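Side-chain contacts in hypothetical protein ebhA (Staphylococcus aureus, PDB 2DGJ), which probably helps Staphylococcus aureus adhere to extracellular matrix as a giant cell wall-associated protein, of which this chain is a rod-like piece of consecutive helical bundles: residues Asp24-Gln27 against Ser28-Thr31; Ala60-Gln63 against Val64-Lys68. All coordinates share one frame; numbering follows the deposited sequence.

In the fold
Both contacts are local, each made within one continuous run of residues, and both lie in the FIVAR domain at one end of the rod. Interaction 1 is a surface contact at the start of helix 27-46, where the chain enters from a short loop; interaction 2 sits within helix 55-70, the next helix in the chain, and is partly buried. Their centres are 14 Å apart, and they do not touch. The chemistry follows the place: at the helix start a long ion pair, a lysine chain folded over the loop and a water come into play; mid-helix, hydroxyls returning to carbonyls one turn earlier dominate, firmly at Thr67, with a choice of acceptor at Ser66 and weakly at Thr65.

Interaction 1 of 2, residues Asp24-Gln27 against Ser28-Thr31; sequences DAEQ and SKKT
The backbone of Glu26 stands at the N-cap position of helix 27-46, and its carbonyl O opens the first turn, taking Lys30 N at 3.0 Å and, more weakly, Lys29 N. Gln27 O repeats the pattern with Thr31 N, at 2.9 Å. The side chains of Glu26 and Lys29 run side by side in the same direction. Their charged ends do not meet closely: OE1 of Glu26 rests 3.1 Å from CE of Lys29, while NZ, swung aside by the bend at chi4 (-61°), stays 4.0 Å from OE1 in a long salt bridge. Lys30 folds the other way, back over the loop, with its CG 3.7 Å from CB of Ala25 and its CD against Ala25 O; the chain turns at chi3 (62°) and its NZ is hydrogen-bonded to Arg23 O. Gln27 extends away from the helix start, its NE2 bonded to Thr124 O of the second subunit. The same NE2 gives a proton to a water 2.9 Å away, which also meets Thr31 OG1. Glu26 N, bonded to Asn72 OD1, ties the loop to the turn between helices 55-70 and 73-88. The arrangement is that of a helix N-terminus after an interhelical turn in a helical bundle.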
loop_
_atom_site.group_PDB
_atom_site.type_symbol
_atom_site.label_atom_id
_atom_site.label_comp_id
_atom_site.label_asym_id
_atom_site.label_seq_id
_atom_site.Cartn_x
_atom_site.Cartn_y
_atom_site.Cartn_z
ATOM N N ASP A 24 4.407 11.632 7.679
ATOM C CA ASP A 24 3.738 11.664 6.377
ATOM C C ASP A 24 4.020 12.878 5.506
ATOM O O ASP A 24 3.418 13.027 4.442
ATOM C CB ASP A 24 2.226 11.510 6.558
ATOM C CG ASP A 24 1.843 10.159 7.111
ATOM O OD1 ASP A 24 2.379 9.156 6.601
ATOM O OD2 ASP A 24 1.012 10.091 8.043
ATOM N N ALA A 25 4.928 13.747 5.937
ATOM C CA ALA A 25 5.272 14.919 5.136
ATOM C C ALA A 25 5.945 14.417 3.866
ATOM O O ALA A 25 6.354 13.257 3.794
ATOM C CB ALA A 25 6.220 15.825 5.898
ATOM N N GLU A 26 6.054 15.285 2.867
ATOM C CA GLU A 26 6.683 14.896 1.613
ATOM C C GLU A 26 8.169 14.688 1.874
ATOM O O GLU A 26 8.780 15.429 2.646
ATOM C CB GLU A 26 6.451 15.976 0.556
ATOM C CG GLU A 26 4.979 16.354 0.409
ATOM C CD GLU A 26 4.709 17.313 -0.740
ATOM O OE1 GLU A 26 5.385 18.361 -0.818
ATOM O OE2 GLU A 26 3.809 17.025 -1.561
ATOM N N GLN A 27 8.740 13.672 1.235
ATOM C CA GLN A 27 10.148 13.323 1.406
ATOM C C GLN A 27 11.082 14.525 1.483
ATOM O O GLN A 27 11.828 14.673 2.446
ATOM C CB GLN A 27 10.611 12.407 0.273
ATOM C CG GLN A 27 11.948 11.719 0.544
ATOM C CD GLN A 27 12.446 10.933 -0.655
ATOM O OE1 GLN A 27 11.664 10.289 -1.353
ATOM N NE2 GLN A 27 13.750 10.974 -0.897
ATOM N N SER A 28 11.042 15.377 0.464
ATOM C CA SER A 28 11.900 16.556 0.405
ATOM C C SER A 28 11.794 17.442 1.645
ATOM O O SER A 28 12.794 17.986 2.116
ATOM C CB SER A 28 11.567 17.377 -0.842
ATOM O OG SER A 28 10.229 17.829 -0.803
ATOM N N LYS A 29 10.582 17.588 2.170
ATOM C CA LYS A 29 10.370 18.418 3.350
ATOM C C LYS A 29 10.943 17.751 4.594
ATOM O O LYS A 29 11.463 18.422 5.482
ATOM C CB LYS A 29 8.877 18.702 3.539
ATOM C CG LYS A 29 8.242 19.450 2.373
ATOM C CD LYS A 29 6.775 19.753 2.635
ATOM C CE LYS A 29 6.094 20.346 1.407
ATOM N NZ LYS A 29 6.709 21.632 0.981
ATOM N N LYS A 30 10.849 16.427 4.652
ATOM C CA LYS A 30 11.383 15.669 5.778
ATOM C C LYS A 30 12.906 15.752 5.755
ATOM O O LYS A 30 13.553 15.902 6.791
ATOM C CB LYS A 30 10.945 14.206 5.685
ATOM C CG LYS A 30 9.443 13.996 5.813
ATOM C CD LYS A 30 9.042 12.553 5.507
ATOM C CE LYS A 30 9.663 11.566 6.481
ATOM N NZ LYS A 30 9.187 10.171 6.226
ATOM N N THR A 31 13.473 15.668 4.554
ATOM C CA THR A 31 14.916 15.736 4.372
ATOM C C THR A 31 15.480 17.120 4.685
ATOM O O THR A 31 16.511 17.242 5.347
ATOM C CB THR A 31 15.305 15.354 2.927
ATOM O OG1 THR A 31 14.967 13.982 2.689
ATOM C CG2 THR A 31 16.791 15.552 2.703
HETATM O O HOH W 1 14.907 13.536 -0.113
#

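Interaction 2 of 2, residues Ala60-Gln63 against Val64-Lys68; sequences ALQQ and VTSTK
Gln63 O is gripped twice by one residue, receiving both the hydroxyl OG1 of Thr67 at 2.8 Å and the amide N of Thr67 at 3.0 Å. The two donors divide the oxygen between them: OG1 arrives in the carbonyl plane, whereas the amide sits above it, 37° out. With chi1 at 58°, Thr67 OG1 lies between its own backbone N and carbonyl carbon, which turns the hydroxyl back toward the preceding turn, and CG2 also rests against Gln63 O. A similar return is made by Ser66, whose OG is 2.9 Å from Gln62 O and 3.1 Å from Gln62 OE1. Its single proton can serve one of these oxygens at a time, so the choice remains open. Gln62 reaches this hydroxyl by bending at chi2 (-92°), which brings its amide alongside the helix rather than out from it; NE2 of the same amide bonds weakly to Arg59 O. Leu61 runs alongside Thr65 in the same direction, its CD1 3.9 Å from Thr65 OG1. Val64 sets CG2 3.4 Å from Ala60 O, next to its own amide bond to that carbonyl. Toward the rest of the bundle Ala60 meets Ile43 of helix 27-46 and Leu6 of helix 3-11, and Thr67 packs on Tyr33 and Ala36. Serine and threonine hydroxyls returning to the carbonyl four residues back are a familiar feature of alpha-helices, here in a helix of a three-helix bundle.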
loop_
_atom_site.group_PDB
_atom_site.type_symbol
_atom_site.label_atom_id
_atom_site.label_comp_id
_atom_site.label_asym_id
_atom_site.label_seq_id
_atom_site.Cartn_x
_atom_site.Cartn_y
_atom_site.Cartn_z
ATOM N N ALA A 60 20.857 29.455 11.316
ATOM C CA ALA A 60 20.695 28.028 11.565
ATOM C C ALA A 60 19.353 27.798 12.248
ATOM O O ALA A 60 18.618 26.869 11.919
ATOM C CB ALA A 60 21.830 27.528 12.445
ATOM N N LEU A 61 19.037 28.655 13.210
ATOM C CA LEU A 61 17.779 28.557 13.933
ATOM C C LEU A 61 16.636 28.786 12.961
ATOM O O LEU A 61 15.673 28.024 12.928
ATOM C CB LEU A 61 17.721 29.602 15.049
ATOM C CG LEU A 61 16.387 29.758 15.786
ATOM C CD1 LEU A 61 15.972 28.427 16.372
ATOM C CD2 LEU A 61 16.528 30.807 16.880
ATOM N N GLN A 62 16.756 29.843 12.168
ATOM C CA GLN A 62 15.732 30.185 11.190
ATOM C C GLN A 62 15.430 29.015 10.253
ATOM O O GLN A 62 14.277 28.756 9.917
ATOM C CB GLN A 62 16.177 31.406 10.380
ATOM C CG GLN A 62 15.189 31.844 9.304
ATOM C CD GLN A 62 15.443 31.210 7.943
ATOM O OE1 GLN A 62 14.538 31.133 7.109
ATOM N NE2 GLN A 62 16.680 30.772 7.705
ATOM N N GLN A 63 16.471 28.304 9.840
ATOM C CA GLN A 63 16.303 27.170 8.940
ATOM C C GLN A 63 15.657 25.958 9.608
ATOM O O GLN A 63 14.908 25.220 8.963
ATOM C CB GLN A 63 17.653 26.804 8.319
ATOM C CG GLN A 63 18.123 27.848 7.307
ATOM C CD GLN A 63 19.535 27.620 6.810
ATOM O OE1 GLN A 63 20.015 28.344 5.934
ATOM N NE2 GLN A 63 20.212 26.619 7.367
ATOM N N VAL A 64 15.936 25.747 10.891
ATOM C CA VAL A 64 15.326 24.627 11.603
ATOM C C VAL A 64 13.845 24.931 11.823
ATOM O O VAL A 64 12.993 24.055 11.693
ATOM C CB VAL A 64 16.002 24.381 12.975
ATOM C CG1 VAL A 64 15.153 23.439 13.817
ATOM C CG2 VAL A 64 17.378 23.778 12.773
ATOM N N THR A 65 13.541 26.181 12.153
ATOM C CA THR A 65 12.162 26.600 12.390
ATOM C C THR A 65 11.364 26.606 11.091
ATOM O O THR A 65 10.199 26.208 11.066
ATOM C CB THR A 65 12.109 28.011 13.008
ATOM O OG1 THR A 65 12.681 27.979 14.320
ATOM C CG2 THR A 65 10.671 28.493 13.114
ATOM N N SER A 66 11.995 27.057 10.011
ATOM C CA SER A 66 11.330 27.115 8.716
ATOM C C SER A 66 11.007 25.736 8.151
ATOM O O SER A 66 9.853 25.457 7.808
ATOM C CB SER A 66 12.186 27.891 7.712
ATOM O OG SER A 66 12.168 29.284 7.980
ATOM N N THR A 67 12.019 24.878 8.048
ATOM C CA THR A 67 11.809 23.539 7.515
ATOM C C THR A 67 10.819 22.764 8.381
ATOM O O THR A 67 10.032 21.972 7.870
ATOM C CB THR A 67 13.125 22.739 7.428
ATOM O OG1 THR A 67 13.721 22.653 8.728
ATOM C CG2 THR A 67 14.095 23.416 6.464
ATOM N N LYS A 68 10.849 22.990 9.690
ATOM C CA LYS A 68 9.920 22.284 10.561
ATOM C C LYS A 68 8.478 22.710 10.288
ATOM O O LYS A 68 7.594 21.865 10.134
ATOM C CB LYS A 68 10.241 22.523 12.039
ATOM C CG LYS A 68 9.296 21.744 12.945
ATOM C CD LYS A 68 9.600 21.894 14.421
ATOM C CE LYS A 68 8.578 21.096 15.225
ATOM N NZ LYS A 68 8.765 21.226 16.690
#